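Local coordinates for Ctr9 protein (Myceliophthora thermophila, PDB 6AF0) that probably binds the RNA polymerase II complex, this chain being the long TPR-containing helical part of a larger protein, at residues A346-Y351 / R382-A387; L353-H358 / D368-A373; Y611-T616 / D645-G650; G650-F655 / R675-T680. One frame throughout, in Å; residues are numbered along the deposited sequence.

Contact 1: A346-Y351 / R382-A387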
# COMPACT_ATOMS: atom_id res chain seq x y z
N ALA A 346 -26.28 -7.17 18.90
CA ALA A 346 -26.96 -7.09 17.62
C ALA A 346 -25.96 -7.01 16.49
O ALA A 346 -26.07 -7.76 15.49
CB ALA A 346 -27.91 -5.91 17.58
N SER A 347 -24.95 -6.16 16.65
CA SER A 347 -23.94 -6.03 15.60
C SER A 347 -23.16 -7.32 15.37
O SER A 347 -22.79 -7.63 14.25
CB SER A 347 -22.96 -4.91 15.90
OG SER A 347 -21.87 -5.46 16.59
N ASP A 348 -22.91 -8.06 16.45
CA ASP A 348 -22.14 -9.32 16.38
C ASP A 348 -22.95 -10.38 15.68
O ASP A 348 -22.44 -11.14 14.86
CB ASP A 348 -21.75 -9.80 17.77
CG ASP A 348 -20.62 -9.00 18.38
OD1 ASP A 348 -20.13 -8.04 17.76
OD2 ASP A 348 -20.21 -9.33 19.51
N GLY A 349 -24.24 -10.40 15.99
CA GLY A 349 -25.16 -11.31 15.30
C GLY A 349 -25.25 -11.05 13.81
O GLY A 349 -25.20 -11.99 13.02
N TRP A 350 -25.37 -9.78 13.43
CA TRP A 350 -25.48 -9.43 12.01
C TRP A 350 -24.18 -9.80 11.33
O TRP A 350 -24.16 -10.33 10.23
CB TRP A 350 -25.82 -7.93 11.77
CG TRP A 350 -27.25 -7.55 12.07
CD1 TRP A 350 -27.66 -6.60 12.96
CD2 TRP A 350 -28.44 -8.10 11.51
NE1 TRP A 350 -29.03 -6.52 12.99
CE2 TRP A 350 -29.54 -7.44 12.12
CE3 TRP A 350 -28.70 -9.10 10.56
CZ2 TRP A 350 -30.89 -7.73 11.79
CZ3 TRP A 350 -30.05 -9.41 10.24
CH2 TRP A 350 -31.12 -8.72 10.86
N TYR A 351 -23.08 -9.55 12.02
CA TYR A 351 -21.78 -9.86 11.47
C TYR A 351 -21.65 -11.36 11.21
O TYR A 351 -21.19 -11.76 10.17
CB TYR A 351 -20.67 -9.37 12.37
CG TYR A 351 -19.33 -9.68 11.81
CD1 TYR A 351 -18.86 -9.02 10.68
CD2 TYR A 351 -18.51 -10.65 12.38
CE1 TYR A 351 -17.62 -9.31 10.14
CE2 TYR A 351 -17.25 -10.92 11.86
CZ TYR A 351 -16.82 -10.26 10.73
OH TYR A 351 -15.61 -10.51 10.16
N ARG A 382 -18.22 5.39 13.48
CA ARG A 382 -18.12 4.48 14.59
C ARG A 382 -18.48 3.22 13.88
O ARG A 382 -18.61 3.23 12.66
CB ARG A 382 -19.11 4.80 15.71
CG ARG A 382 -18.58 5.82 16.71
CD ARG A 382 -18.84 5.43 18.16
NE ARG A 382 -18.14 6.32 19.09
CZ ARG A 382 -18.20 6.22 20.42
NH1 ARG A 382 -18.95 5.28 20.99
NH2 ARG A 382 -17.52 7.08 21.19
N GLY A 383 -18.63 2.12 14.59
CA GLY A 383 -19.13 0.92 13.95
C GLY A 383 -18.22 -0.26 14.17
O GLY A 383 -17.34 -0.23 15.01
N TYR A 384 -18.45 -1.31 13.39
CA TYR A 384 -17.70 -2.55 13.53
C TYR A 384 -16.76 -2.69 12.34
O TYR A 384 -17.19 -2.96 11.21
CB TYR A 384 -18.66 -3.75 13.62
CG TYR A 384 -18.05 -4.98 14.25
CD1 TYR A 384 -17.50 -4.95 15.52
CD2 TYR A 384 -18.01 -6.18 13.56
CE1 TYR A 384 -16.92 -6.08 16.08
CE2 TYR A 384 -17.45 -7.31 14.11
CZ TYR A 384 -16.90 -7.26 15.36
OH TYR A 384 -16.36 -8.43 15.84
N LEU A 385 -15.47 -2.55 12.63
CA LEU A 385 -14.42 -2.64 11.61
C LEU A 385 -14.49 -3.90 10.71
O LEU A 385 -14.38 -3.81 9.49
CB LEU A 385 -13.07 -2.50 12.27
CG LEU A 385 -11.92 -2.18 11.32
CD1 LEU A 385 -10.87 -1.31 11.99
CD2 LEU A 385 -11.29 -3.46 10.80
N PRO A 386 -14.67 -5.07 11.29
CA PRO A 386 -14.81 -6.22 10.41
C PRO A 386 -16.04 -6.16 9.49
O PRO A 386 -16.02 -6.77 8.40
CB PRO A 386 -14.93 -7.41 11.39
CG PRO A 386 -14.27 -6.93 12.64
CD PRO A 386 -14.54 -5.46 12.71
N ALA A 387 -17.09 -5.49 9.93
CA ALA A 387 -18.34 -5.44 9.15
C ALA A 387 -18.14 -4.56 7.92
O ALA A 387 -18.61 -4.87 6.81
CB ALA A 387 -19.48 -4.91 10.00

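Contact 2: L353-H358 / D368-A373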
# COMPACT_ATOMS: atom_id res chain seq x y z
N LEU A 353 -24.09 -13.61 10.65
CA LEU A 353 -24.94 -13.88 9.50
C LEU A 353 -24.30 -13.38 8.21
O LEU A 353 -24.32 -14.06 7.20
CB LEU A 353 -26.32 -13.24 9.68
CG LEU A 353 -27.23 -13.73 10.81
CD1 LEU A 353 -28.64 -13.19 10.69
CD2 LEU A 353 -27.27 -15.24 10.84
N ALA A 354 -23.72 -12.20 8.25
CA ALA A 354 -23.02 -11.69 7.09
C ALA A 354 -21.94 -12.68 6.63
O ALA A 354 -21.90 -13.04 5.46
CB ALA A 354 -22.40 -10.32 7.37
N ARG A 355 -21.10 -13.13 7.56
CA ARG A 355 -20.01 -14.04 7.21
C ARG A 355 -20.54 -15.38 6.74
O ARG A 355 -19.86 -16.08 5.99
CB ARG A 355 -19.09 -14.30 8.38
CG ARG A 355 -18.37 -13.09 8.89
CD ARG A 355 -17.22 -13.54 9.77
NE ARG A 355 -15.93 -13.25 9.17
CZ ARG A 355 -14.98 -14.14 8.90
NH1 ARG A 355 -15.13 -15.43 9.19
NH2 ARG A 355 -13.86 -13.73 8.33
N LYS A 356 -21.72 -15.77 7.20
CA LYS A 356 -22.29 -17.00 6.69
C LYS A 356 -22.73 -16.83 5.23
O LYS A 356 -22.29 -17.56 4.35
CB LYS A 356 -23.46 -17.48 7.53
CG LYS A 356 -24.24 -18.57 6.82
CD LYS A 356 -25.52 -18.95 7.53
CE LYS A 356 -26.69 -18.99 6.56
NZ LYS A 356 -27.15 -17.58 6.39
N GLU A 357 -23.61 -15.87 4.98
CA GLU A 357 -24.09 -15.58 3.63
C GLU A 357 -22.97 -15.20 2.67
O GLU A 357 -23.10 -15.37 1.46
CB GLU A 357 -25.11 -14.43 3.66
CG GLU A 357 -26.45 -14.79 4.28
CD GLU A 357 -27.08 -16.03 3.65
OE1 GLU A 357 -27.84 -16.71 4.36
OE2 GLU A 357 -26.82 -16.33 2.46
N HIS A 358 -21.90 -14.64 3.20
CA HIS A 358 -20.70 -14.41 2.42
C HIS A 358 -20.13 -15.76 1.95
O HIS A 358 -19.93 -15.96 0.76
CB HIS A 358 -19.68 -13.65 3.27
CG HIS A 358 -18.54 -13.09 2.50
ND1 HIS A 358 -17.75 -12.06 2.98
CD2 HIS A 358 -18.03 -13.42 1.29
CE1 HIS A 358 -16.81 -11.79 2.10
NE2 HIS A 358 -16.95 -12.59 1.07
N ASP A 368 -26.17 -6.31 2.99
CA ASP A 368 -27.17 -5.67 3.85
C ASP A 368 -26.86 -6.00 5.30
O ASP A 368 -26.75 -5.10 6.12
CB ASP A 368 -28.58 -6.12 3.46
CG ASP A 368 -29.65 -5.30 4.16
OD1 ASP A 368 -30.55 -4.75 3.48
OD2 ASP A 368 -29.59 -5.21 5.39
N TYR A 369 -26.70 -7.29 5.59
CA TYR A 369 -26.25 -7.79 6.90
C TYR A 369 -24.97 -7.11 7.40
O TYR A 369 -24.94 -6.56 8.50
CB TYR A 369 -26.00 -9.30 6.84
CG TYR A 369 -27.26 -10.14 6.77
CD1 TYR A 369 -28.52 -9.57 6.68
CD2 TYR A 369 -27.17 -11.52 6.78
CE1 TYR A 369 -29.66 -10.36 6.63
CE2 TYR A 369 -28.30 -12.31 6.72
CZ TYR A 369 -29.54 -11.73 6.65
OH TYR A 369 -30.65 -12.54 6.58
N TYR A 370 -23.91 -7.14 6.62
CA TYR A 370 -22.73 -6.35 6.99
C TYR A 370 -23.10 -4.90 7.36
O TYR A 370 -22.61 -4.36 8.34
CB TYR A 370 -21.69 -6.33 5.87
CG TYR A 370 -20.76 -7.51 5.84
CD1 TYR A 370 -19.94 -7.79 6.90
CD2 TYR A 370 -20.69 -8.33 4.73
CE1 TYR A 370 -19.10 -8.88 6.87
CE2 TYR A 370 -19.84 -9.42 4.69
CZ TYR A 370 -19.06 -9.68 5.77
OH TYR A 370 -18.20 -10.74 5.74
N ARG A 371 -23.95 -4.29 6.53
CA ARG A 371 -24.35 -2.90 6.74
C ARG A 371 -25.08 -2.74 8.09
O ARG A 371 -24.80 -1.81 8.86
CB ARG A 371 -25.21 -2.42 5.56
CG ARG A 371 -26.23 -1.36 5.91
CD ARG A 371 -27.29 -1.19 4.84
NE ARG A 371 -28.50 -0.61 5.43
CZ ARG A 371 -28.60 0.63 5.92
NH1 ARG A 371 -27.56 1.47 5.92
NH2 ARG A 371 -29.76 1.04 6.42
N ARG A 372 -25.98 -3.66 8.39
CA ARG A 372 -26.75 -3.64 9.64
C ARG A 372 -25.86 -3.84 10.86
O ARG A 372 -26.10 -3.28 11.92
CB ARG A 372 -27.85 -4.70 9.60
CG ARG A 372 -28.95 -4.32 8.63
CD ARG A 372 -30.09 -5.33 8.57
NE ARG A 372 -31.03 -4.99 7.50
CZ ARG A 372 -32.03 -5.77 7.08
NH1 ARG A 372 -32.23 -6.96 7.64
NH2 ARG A 372 -32.81 -5.35 6.09
N ALA A 373 -24.83 -4.66 10.67
CA ALA A 373 -23.85 -4.93 11.69
C ALA A 373 -23.03 -3.68 11.99
O ALA A 373 -22.65 -3.46 13.14
CB ALA A 373 -22.93 -6.06 11.23

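Contact 3: Y611-T616 / D645-G650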
# COMPACT_ATOMS: atom_id res chain seq x y z
N TYR A 611 10.67 -15.09 -35.21
CA TYR A 611 10.94 -14.21 -34.06
C TYR A 611 11.97 -13.18 -34.48
O TYR A 611 13.16 -13.50 -34.58
CB TYR A 611 11.46 -14.98 -32.85
CG TYR A 611 11.34 -14.23 -31.54
CD1 TYR A 611 12.46 -13.70 -30.91
CD2 TYR A 611 10.11 -14.06 -30.92
CE1 TYR A 611 12.36 -13.03 -29.70
CE2 TYR A 611 10.00 -13.38 -29.71
CZ TYR A 611 11.13 -12.87 -29.10
OH TYR A 611 11.08 -12.19 -27.90
N THR A 612 11.52 -11.96 -34.72
CA THR A 612 12.30 -11.02 -35.52
C THR A 612 13.34 -10.26 -34.72
O THR A 612 14.43 -10.00 -35.23
CB THR A 612 11.38 -10.04 -36.27
OG1 THR A 612 10.33 -9.61 -35.40
CG2 THR A 612 10.78 -10.74 -37.44
N ASP A 613 13.00 -9.93 -33.47
CA ASP A 613 13.93 -9.26 -32.56
C ASP A 613 15.26 -10.04 -32.51
O ASP A 613 16.34 -9.45 -32.41
CB ASP A 613 13.31 -9.09 -31.15
CG ASP A 613 12.39 -7.82 -31.04
OD1 ASP A 613 12.31 -7.00 -31.99
OD2 ASP A 613 11.73 -7.64 -29.99
N ALA A 614 15.17 -11.36 -32.61
CA ALA A 614 16.38 -12.18 -32.68
C ALA A 614 17.22 -11.83 -33.89
O ALA A 614 18.40 -11.56 -33.77
CB ALA A 614 16.03 -13.64 -32.69
N ARG A 615 16.62 -11.84 -35.07
CA ARG A 615 17.39 -11.56 -36.27
C ARG A 615 17.81 -10.10 -36.36
O ARG A 615 18.83 -9.79 -36.96
CB ARG A 615 16.63 -11.99 -37.53
CG ARG A 615 17.37 -11.62 -38.82
CD ARG A 615 16.90 -12.38 -40.04
NE ARG A 615 16.60 -13.78 -39.74
CZ ARG A 615 15.61 -14.48 -40.29
NH1 ARG A 615 14.79 -13.94 -41.19
NH2 ARG A 615 15.43 -15.75 -39.93
N THR A 616 17.02 -9.21 -35.76
CA THR A 616 17.39 -7.79 -35.65
C THR A 616 18.70 -7.64 -34.85
O THR A 616 19.59 -6.90 -35.27
CB THR A 616 16.31 -6.94 -34.98
OG1 THR A 616 15.00 -7.24 -35.53
CG2 THR A 616 16.63 -5.46 -35.14
N ASP A 645 8.55 -3.33 -38.70
CA ASP A 645 8.87 -3.44 -37.29
C ASP A 645 9.64 -2.20 -36.85
O ASP A 645 10.75 -1.97 -37.32
CB ASP A 645 9.70 -4.70 -37.02
CG ASP A 645 9.81 -5.02 -35.53
OD1 ASP A 645 10.09 -4.11 -34.71
OD2 ASP A 645 9.63 -6.21 -35.20
N LEU A 646 9.06 -1.43 -35.94
CA LEU A 646 9.66 -0.15 -35.53
C LEU A 646 11.08 -0.23 -34.97
O LEU A 646 11.87 0.70 -35.19
CB LEU A 646 8.78 0.55 -34.50
CG LEU A 646 7.35 0.86 -34.94
CD1 LEU A 646 6.71 1.77 -33.89
CD2 LEU A 646 7.29 1.46 -36.35
N GLU A 647 11.38 -1.32 -34.26
CA GLU A 647 12.76 -1.59 -33.81
C GLU A 647 13.65 -1.84 -35.01
O GLU A 647 14.68 -1.20 -35.17
CB GLU A 647 12.80 -2.80 -32.87
CG GLU A 647 12.12 -2.56 -31.54
CD GLU A 647 12.76 -1.46 -30.73
OE1 GLU A 647 14.00 -1.42 -30.65
OE2 GLU A 647 12.03 -0.63 -30.16
N VAL A 648 13.24 -2.76 -35.87
CA VAL A 648 13.97 -3.05 -37.10
C VAL A 648 14.16 -1.77 -37.89
O VAL A 648 15.23 -1.50 -38.48
CB VAL A 648 13.19 -4.04 -37.99
CG1 VAL A 648 13.81 -4.12 -39.37
CG2 VAL A 648 13.15 -5.42 -37.35
N ARG A 649 13.11 -0.97 -37.89
CA ARG A 649 13.15 0.28 -38.59
C ARG A 649 14.32 1.07 -38.01
O ARG A 649 15.30 1.34 -38.70
CB ARG A 649 11.83 1.02 -38.43
CG ARG A 649 10.64 0.34 -39.08
CD ARG A 649 10.59 0.53 -40.59
NE ARG A 649 9.97 1.80 -40.98
CZ ARG A 649 9.97 2.27 -42.23
NH1 ARG A 649 10.53 1.58 -43.21
NH2 ARG A 649 9.39 3.43 -42.50
N GLY A 650 14.22 1.38 -36.71
CA GLY A 650 15.23 2.18 -36.02
C GLY A 650 16.64 1.76 -36.38
O GLY A 650 17.49 2.61 -36.67

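Contact 4: G650-F655 / R675-T680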
# COMPACT_ATOMS: atom_id res chain seq x y z
N GLY A 650 14.22 1.38 -36.71
CA GLY A 650 15.23 2.18 -36.02
C GLY A 650 16.64 1.76 -36.38
O GLY A 650 17.49 2.61 -36.67
N LEU A 651 16.87 0.45 -36.38
CA LEU A 651 18.18 -0.11 -36.70
C LEU A 651 18.62 0.29 -38.11
O LEU A 651 19.77 0.70 -38.34
CB LEU A 651 18.17 -1.63 -36.57
CG LEU A 651 19.53 -2.24 -36.95
CD1 LEU A 651 20.67 -1.71 -36.09
CD2 LEU A 651 19.50 -3.76 -36.85
N TYR A 652 17.70 0.16 -39.05
CA TYR A 652 17.97 0.55 -40.43
C TYR A 652 18.29 2.03 -40.52
O TYR A 652 19.21 2.42 -41.22
CB TYR A 652 16.79 0.21 -41.34
CG TYR A 652 17.13 0.26 -42.83
CD1 TYR A 652 17.98 -0.67 -43.40
CD2 TYR A 652 16.60 1.26 -43.65
CE1 TYR A 652 18.30 -0.62 -44.75
CE2 TYR A 652 16.91 1.32 -45.00
CZ TYR A 652 17.76 0.38 -45.55
OH TYR A 652 18.06 0.45 -46.89
N GLY A 653 17.53 2.86 -39.83
CA GLY A 653 17.82 4.28 -39.77
C GLY A 653 19.19 4.56 -39.16
O GLY A 653 19.93 5.42 -39.63
N TRP A 654 19.52 3.82 -38.10
CA TRP A 654 20.81 3.94 -37.46
C TRP A 654 21.91 3.62 -38.44
O TRP A 654 22.92 4.30 -38.48
CB TRP A 654 20.91 2.97 -36.30
CG TRP A 654 22.24 2.96 -35.63
CD1 TRP A 654 22.69 3.81 -34.68
CD2 TRP A 654 23.28 2.01 -35.85
NE1 TRP A 654 23.96 3.47 -34.29
CE2 TRP A 654 24.35 2.36 -35.00
CE3 TRP A 654 23.42 0.90 -36.68
CZ2 TRP A 654 25.54 1.64 -34.95
CZ3 TRP A 654 24.61 0.17 -36.62
CH2 TRP A 654 25.65 0.55 -35.76
N PHE A 655 21.71 2.57 -39.21
CA PHE A 655 22.58 2.21 -40.32
C PHE A 655 22.76 3.29 -41.38
O PHE A 655 23.85 3.49 -41.89
CB PHE A 655 21.99 0.99 -41.02
CG PHE A 655 22.71 0.58 -42.26
CD1 PHE A 655 24.09 0.50 -42.29
CD2 PHE A 655 22.00 0.24 -43.40
CE1 PHE A 655 24.75 0.11 -43.43
CE2 PHE A 655 22.66 -0.15 -44.55
CZ PHE A 655 24.03 -0.22 -44.57
N ARG A 675 16.71 11.03 -44.18
CA ARG A 675 15.57 11.87 -43.82
C ARG A 675 14.28 11.39 -44.47
O ARG A 675 13.22 11.38 -43.86
CB ARG A 675 15.79 13.36 -44.12
CG ARG A 675 15.97 13.82 -45.57
CD ARG A 675 16.16 15.35 -45.59
NE ARG A 675 16.23 15.97 -46.92
CZ ARG A 675 17.35 16.30 -47.58
NH1 ARG A 675 18.55 16.03 -47.08
NH2 ARG A 675 17.27 16.86 -48.78
N HIS A 676 14.40 11.02 -45.74
CA HIS A 676 13.31 10.41 -46.48
C HIS A 676 12.69 9.30 -45.65
O HIS A 676 11.53 9.40 -45.23
CB HIS A 676 13.88 9.86 -47.80
CG HIS A 676 12.86 9.29 -48.73
ND1 HIS A 676 13.19 8.40 -49.73
CD2 HIS A 676 11.52 9.48 -48.83
CE1 HIS A 676 12.11 8.07 -50.41
NE2 HIS A 676 11.08 8.71 -49.88
N TYR A 677 13.50 8.28 -45.38
CA TYR A 677 13.10 7.10 -44.63
C TYR A 677 12.54 7.40 -43.24
O TYR A 677 11.56 6.81 -42.83
CB TYR A 677 14.29 6.15 -44.52
CG TYR A 677 14.18 5.16 -43.39
CD1 TYR A 677 13.62 3.91 -43.59
CD2 TYR A 677 14.63 5.49 -42.12
CE1 TYR A 677 13.51 3.02 -42.55
CE2 TYR A 677 14.53 4.60 -41.07
CZ TYR A 677 13.97 3.38 -41.29
OH TYR A 677 13.88 2.50 -40.25
N LYS A 678 13.17 8.32 -42.51
CA LYS A 678 12.74 8.62 -41.14
C LYS A 678 11.33 9.17 -41.13
O LYS A 678 10.60 8.93 -40.18
CB LYS A 678 13.64 9.63 -40.44
CG LYS A 678 15.13 9.28 -40.41
CD LYS A 678 15.65 8.84 -39.05
CE LYS A 678 17.12 9.21 -38.93
NZ LYS A 678 17.91 8.28 -38.08
N HIS A 679 10.94 9.91 -42.15
CA HIS A 679 9.59 10.45 -42.15
C HIS A 679 8.57 9.54 -42.87
O HIS A 679 7.36 9.73 -42.70
CB HIS A 679 9.55 11.95 -42.51
CG HIS A 679 8.92 12.27 -43.83
ND1 HIS A 679 7.57 12.17 -44.07
CD2 HIS A 679 9.46 12.79 -44.97
CE1 HIS A 679 7.30 12.56 -45.30
NE2 HIS A 679 8.44 12.94 -45.87
N THR A 680 9.05 8.54 -43.62
CA THR A 680 8.16 7.43 -44.04
C THR A 680 7.76 6.69 -42.76
O THR A 680 6.57 6.50 -42.49
CB THR A 680 8.76 6.43 -45.08
OG1 THR A 680 9.48 5.38 -44.43
CG2 THR A 680 9.65 7.12 -46.13

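Contact 1: A346-Y351 / R382-A387
Tyr351 and Tyr384 meet as a T-shaped pair where two helices of the helical solenoid of this TPR-containing protein, 343-360 and 385-396, approach each other past the intervening helix 363-376. The edge of Tyr384 points at one face of Tyr351: its CE2 lies 3.8 Å from Tyr351 CG, offset toward the rim, with the ring planes at 72°. The outer end of the Tyr351 ring passes Pro386, whose CB is 3.5 Å from Tyr351 CZ, while Tyr351 CD1 faces Ala387 CB at 4.2 Å. CG of Tyr351 lies anti to the backbone N (chi1 -180°), where it meets Tyr384 CE2. An alanine here would probably leave the Tyr384 edge and Pro386 CB without the ring they pack on, and Arg355 NE without the hydroxyl it bonds. Further out, a side chain from the chain of another protein packs on Tyr351, and Arg377 holds the Asp348 carboxylate through a salt bridge to OD1. Tyr384, at the N-cap position of helix 385-396, is sandwiched: Pro386 CD sits 3.6 Å above the centre of one ring face, and over the opposite face Asp348 OD1 lies 4.1 Å from Tyr384 CZ.

Contact 2: L353-H358 / D368-A373
At Ala354 and Tyr369, whose CA atoms are 5.1 Å apart, segments 353-358 and 368-373 run antiparallel at 163°, their axes closing to 8.6 Å, a tight hairpin of the two helices as in TPR-type repeats. The small Ala354 allows this approach, and its methyl is used twice. CB stands 3.4 Å from the centroid of the Tyr370 ring, almost on the ring normal, a CH-pi contact over the middle of the face; it also lies 3.8 Å from Tyr369 CB. The first torsion of Tyr370 (chi1 -84°, CG anti to the carbonyl carbon) sets CG within range of that methyl, and the ring then carries its hydroxyl on to His358. There Tyr370 OH and His358 ND1 are 3.1 Å apart in a nearly straight hydrogen bond (176°), and either could be the donor. The oxygen lies in the imidazole plane and the nitrogen in the phenol plane, the two rings meeting rim to rim and almost perpendicular. The bond fixes the end of a buried tyrosine. Tyr369 makes its contacts through CD2 and CE2: CD2 is 3.5 Å from Leu353 CB, and CE2 is 3.9 Å from Glu357 CG. The Glu357 carboxylate itself is engaged by Arg365 in a salt bridge. Leu353 also packs on Ala333 and His334 of helix 326-338, whereas Tyr370 and His358 both rest on Leu394 of helix 385-396, so the hairpin is flanked by the helices before and after it.

Contact 3: Y611-T616 / D645-G650
Asp645 reaches across to Thr612 from the N-cap position of helix 646-662. Its CB is directed at segment 611-616, and CG lies anti to the backbone N (chi1 -168°), from where the two carboxylate oxygens take different partners. OD1 turns back to its own helix and accepts from Glu647 N at 3.1 Å, a weak capping bond with an N-H...O angle of 135°. OD2 goes the other way and receives Thr612 OG1 at 3.5 Å, again weakly. The same OD2 is 4.3 Å from Asp613 OD1, so two acidic groups stand close together; their repulsion is probably eased by a basic side chain from the chain of another protein, which forms a salt bridge with Asp613 OD2. Glu647 is likewise paired through OE2 with a basic side chain of a different partner chain. One turn on, Thr616 meets Val648: CG2 is 4.1 Å from Val648 CA, and OG1 also touches Val648 CG2. That hydroxyl is satisfied within its own helix: Thr616 OG1 donates to Thr612 O at 2.8 Å, approaching from above the carbonyl plane, and Thr612 O also accepts from Thr616 N. Leu638 of helix 630-641 touches both Thr616 and Val648. This packing of the first turns of helices 612-625 and 646-662, with helix 630-641 between them in sequence, is consistent with the TPR-like helical solenoid of this protein, at a place where two other protein chains of the assembly bind.

Contact 4: G650-F655 / R675-T680
Tyr677 and Tyr652 join two antiparallel helices, consecutive in the solenoid of this TPR-containing protein, the axes of whose short segments 650-655 and 675-680 come within 10.1 Å at an angle of 165°. The rings form an edge-to-face pair: Tyr652 presents its edge to one face of Tyr677, with CD2 3.7 Å from Tyr677 CE1, centroids 5.5 Å apart and planes at 64°. Tyr677, its CG anti to the backbone N (chi1 159°), lies against the backbone of the other helix, where its CE2 is 3.6 Å from Gly653 CA. Gly653, with no side chain, leaves this side of the helix open to the ring. The Tyr677 hydroxyl comes up to Arg649 O, just before the segment, closer than a normal hydrogen bond, so the bond's exact geometry is doubtful. An alanine in place of Tyr677 would probably leave the Tyr652 edge without a face to meet and open a gap over Gly653, and would take the hydroxyl away from Arg649 O. Lys678 brings NZ to 3.8 Å from Gly653 O, too long for a hydrogen bond. Within its own helix, Thr680 OG1 donates to Tyr677 O at 3.0 Å and in turn takes a hydrogen bond from Arg649 NH2. Around the pair, Tyr639 of helix 630-641 stacks on Tyr652, Leu651 touches Thr616 of helix 612-625, and Met695 of helix 689-704 packs on Lys678.

How the contacts relate
The contacts fall into two clusters on the long solenoid, with centres 57 to 66 Å apart between clusters. Contacts 1 and 2 share helix 343-360 and touch, Ala373 packing on Trp350; contacts 3 and 4 share helix 646-662 and Gly650, and Arg649 of contact 3 reaches Thr680 of contact 4. Contacts 2 and 4 join helices consecutive in the chain, 1 and 3 helices one further along. Contacts 1, 2 and 4 are buried and built on tyrosine rings: T-shaped pairs in 1 and 4, a methyl over a ring in 2. Contact 2 alone of these adds a cross-segment hydrogen bond. Contact 3, only partly buried, relies on carboxylates and hydroxyls with weak bonds.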